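Local coordinates for probable M18-family aminopeptidase 1 (Thermotoga maritima, PDB 2GLF), which probably acts as a metal-dependent aminopeptidase of the M18 family, removing residues from the N-termini of peptides with the help of zinc or a similar metal ion, at the interface of chains A and B. Residues are numbered along the deposited sequence; one frame, centred on the assembly and turned at random. Chains: chain A/B, Probable M18-family aminopeptidase 1.

The interface of chains A and B. Residues chain A 128, 162-164, 169, 183; chain B 123, 332, 335, 338, 423.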
loop_
_atom_site.group_PDB
_atom_site.type_symbol
_atom_site.label_atom_id
_atom_site.label_comp_id
_atom_site.label_asym_id
_atom_site.label_seq_id
_atom_site.Cartn_x
_atom_site.Cartn_y
_atom_site.Cartn_z
ATOM N N LEU A 128 29.180 10.922 -11.809
ATOM C CA LEU A 128 28.892 12.281 -11.367
ATOM C C LEU A 128 30.023 12.818 -10.482
ATOM O O LEU A 128 30.569 12.090 -9.643
ATOM C CB LEU A 128 27.558 12.309 -10.625
ATOM C CG LEU A 128 26.358 11.977 -11.519
ATOM C CD1 LEU A 128 25.141 11.682 -10.673
ATOM C CD2 LEU A 128 26.089 13.137 -12.468
ATOM N N PRO A 162 28.805 17.610 -12.891
ATOM C CA PRO A 162 28.629 17.961 -11.474
ATOM C C PRO A 162 27.321 17.457 -10.869
ATOM O O PRO A 162 26.244 17.803 -11.342
ATOM C CB PRO A 162 28.704 19.486 -11.487
ATOM C CG PRO A 162 28.117 19.830 -12.843
ATOM C CD PRO A 162 28.769 18.814 -13.743
ATOM N N ASP A 163 27.420 16.641 -9.824
ATOM C CA ASP A 163 26.236 16.102 -9.173
ATOM C C ASP A 163 25.624 17.187 -8.306
ATOM O O ASP A 163 26.342 18.039 -7.799
ATOM C CB ASP A 163 26.608 14.888 -8.321
ATOM C CG ASP A 163 25.406 14.262 -7.651
ATOM O OD1 ASP A 163 24.286 14.414 -8.179
ATOM O OD2 ASP A 163 25.578 13.605 -6.604
ATOM N N LEU A 164 24.301 17.156 -8.148
ATOM C CA LEU A 164 23.579 18.147 -7.345
ATOM C C LEU A 164 24.039 18.096 -5.901
ATOM O O LEU A 164 24.169 17.011 -5.335
ATOM C CB LEU A 164 22.076 17.872 -7.410
ATOM C CG LEU A 164 21.113 18.835 -6.715
ATOM C CD1 LEU A 164 21.297 20.235 -7.248
ATOM C CD2 LEU A 164 19.682 18.378 -6.957
ATOM N N ASP A 169 19.183 18.277 -2.518
ATOM C CA ASP A 169 18.737 16.997 -3.070
ATOM C C ASP A 169 17.808 16.384 -2.028
ATOM O O ASP A 169 18.256 15.686 -1.117
ATOM C CB ASP A 169 19.944 16.084 -3.315
ATOM C CG ASP A 169 19.649 14.976 -4.308
ATOM O OD1 ASP A 169 18.750 14.156 -4.038
ATOM O OD2 ASP A 169 20.324 14.927 -5.359
ATOM N N ASN A 183 20.734 13.249 -18.242
ATOM C CA ASN A 183 21.420 14.294 -17.496
ATOM C C ASN A 183 22.931 14.126 -17.428
ATOM O O ASN A 183 23.606 14.923 -16.790
ATOM C CB ASN A 183 20.876 14.397 -16.066
ATOM C CG ASN A 183 19.440 14.875 -16.017
ATOM O OD1 ASN A 183 19.005 15.651 -16.862
ATOM N ND2 ASN A 183 18.702 14.428 -15.007
ATOM N N LYS B 123 28.169 12.371 0.537
ATOM C CA LYS B 123 27.210 11.641 -0.289
ATOM C C LYS B 123 27.896 10.299 -0.510
ATOM O O LYS B 123 28.734 10.165 -1.400
ATOM C CB LYS B 123 26.975 12.316 -1.636
ATOM C CG LYS B 123 25.841 13.320 -1.648
ATOM C CD LYS B 123 25.312 13.493 -3.062
ATOM C CE LYS B 123 23.926 14.122 -3.069
ATOM N NZ LYS B 123 23.288 14.110 -4.423
ATOM N N ASN B 332 22.623 24.618 -11.563
ATOM C CA ASN B 332 23.116 23.458 -12.300
ATOM C C ASN B 332 21.979 23.084 -13.256
ATOM O O ASN B 332 20.997 22.466 -12.851
ATOM C CB ASN B 332 23.380 22.339 -11.293
ATOM C CG ASN B 332 24.020 21.111 -11.909
ATOM O OD1 ASN B 332 24.566 20.278 -11.192
ATOM N ND2 ASN B 332 23.949 20.985 -13.233
ATOM N N TYR B 335 19.398 20.403 -13.105
ATOM C CA TYR B 335 18.638 20.479 -11.858
ATOM C C TYR B 335 18.227 21.908 -11.530
ATOM O O TYR B 335 18.082 22.259 -10.363
ATOM C CB TYR B 335 19.465 19.922 -10.699
ATOM C CG TYR B 335 20.135 18.611 -11.011
ATOM C CD1 TYR B 335 21.523 18.482 -10.929
ATOM C CD2 TYR B 335 19.395 17.507 -11.431
ATOM C CE1 TYR B 335 22.160 17.292 -11.265
ATOM C CE2 TYR B 335 20.023 16.312 -11.772
ATOM C CZ TYR B 335 21.407 16.215 -11.690
ATOM O OH TYR B 335 22.043 15.056 -12.068
ATOM N N VAL B 338 15.539 23.231 -8.694
ATOM C CA VAL B 338 15.739 23.358 -7.254
ATOM C C VAL B 338 15.959 24.811 -6.805
ATOM O O VAL B 338 15.918 25.120 -5.610
ATOM C CB VAL B 338 16.951 22.516 -6.823
ATOM C CG1 VAL B 338 17.080 22.533 -5.337
ATOM C CG2 VAL B 338 16.795 21.100 -7.316
ATOM N N GLY B 423 28.101 20.912 -7.539
ATOM C CA GLY B 423 28.477 19.624 -6.972
ATOM C C GLY B 423 29.185 19.727 -5.637
ATOM O O GLY B 423 30.049 18.915 -5.312
HETATM O O HOH W 1 24.981 18.429 -13.772
HETATM O O HOH W 2 24.055 16.214 -13.880
#
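B:Tyr335 lays its ring against A:Leu164 in a two-fold symmetric interface between M18-family metallopeptidase subunits; the deposited assembly holds twelve copies, in keeping with the dodecamers typical of this family. With CG beside its own backbone N (chi1 -46°), the tyrosine leans from the 3-10 helix 333-338 over the loop of chain A. Its CB lies 3.9 Å from A:Leu164 CD1, and CG faces the other methyl, CD2. Further out, CD1 packs at 3.6 Å from A:Leu164 CB, which sits over one face of the ring, while CE1 borders the leucine's backbone N. On the opposite side, CE2 passes obliquely by the A:Asn183 amide, whose plane is turned 75° from the ring. At the tip, the phenolic OH bonds water 2 at 2.9 Å, and that water also reaches the backbone O of A:Asn183. The leucine ends tip to tip with B:Val338, CD2 being 4.0 Å from CG2.

B:Lys123 extends beyond CG so that its ammonium NZ donates a hydrogen bond to A:Leu164 O at 3.2 Å, with a C=O...N angle of 156°. NZ also meets A:Asp163 OD2 at 3.2 Å in a salt bridge, approaching from above the carboxylate plane; a weaker link to A:Asp169 involves a poorly ordered side chain. A methionine in place of B:Lys123 would probably leave the A:Asp163 carboxylate without its cationic mate and the A:Leu164 carbonyl without this donor. As modelled, B:Asn332 ND2 bonds water 1 at 2.8 Å, and that water also bonds A:Pro162 O; but OD1 faces the same carbonyl oxygen, two acceptors together, so the amide orientation, and this water link with it, is doubtful.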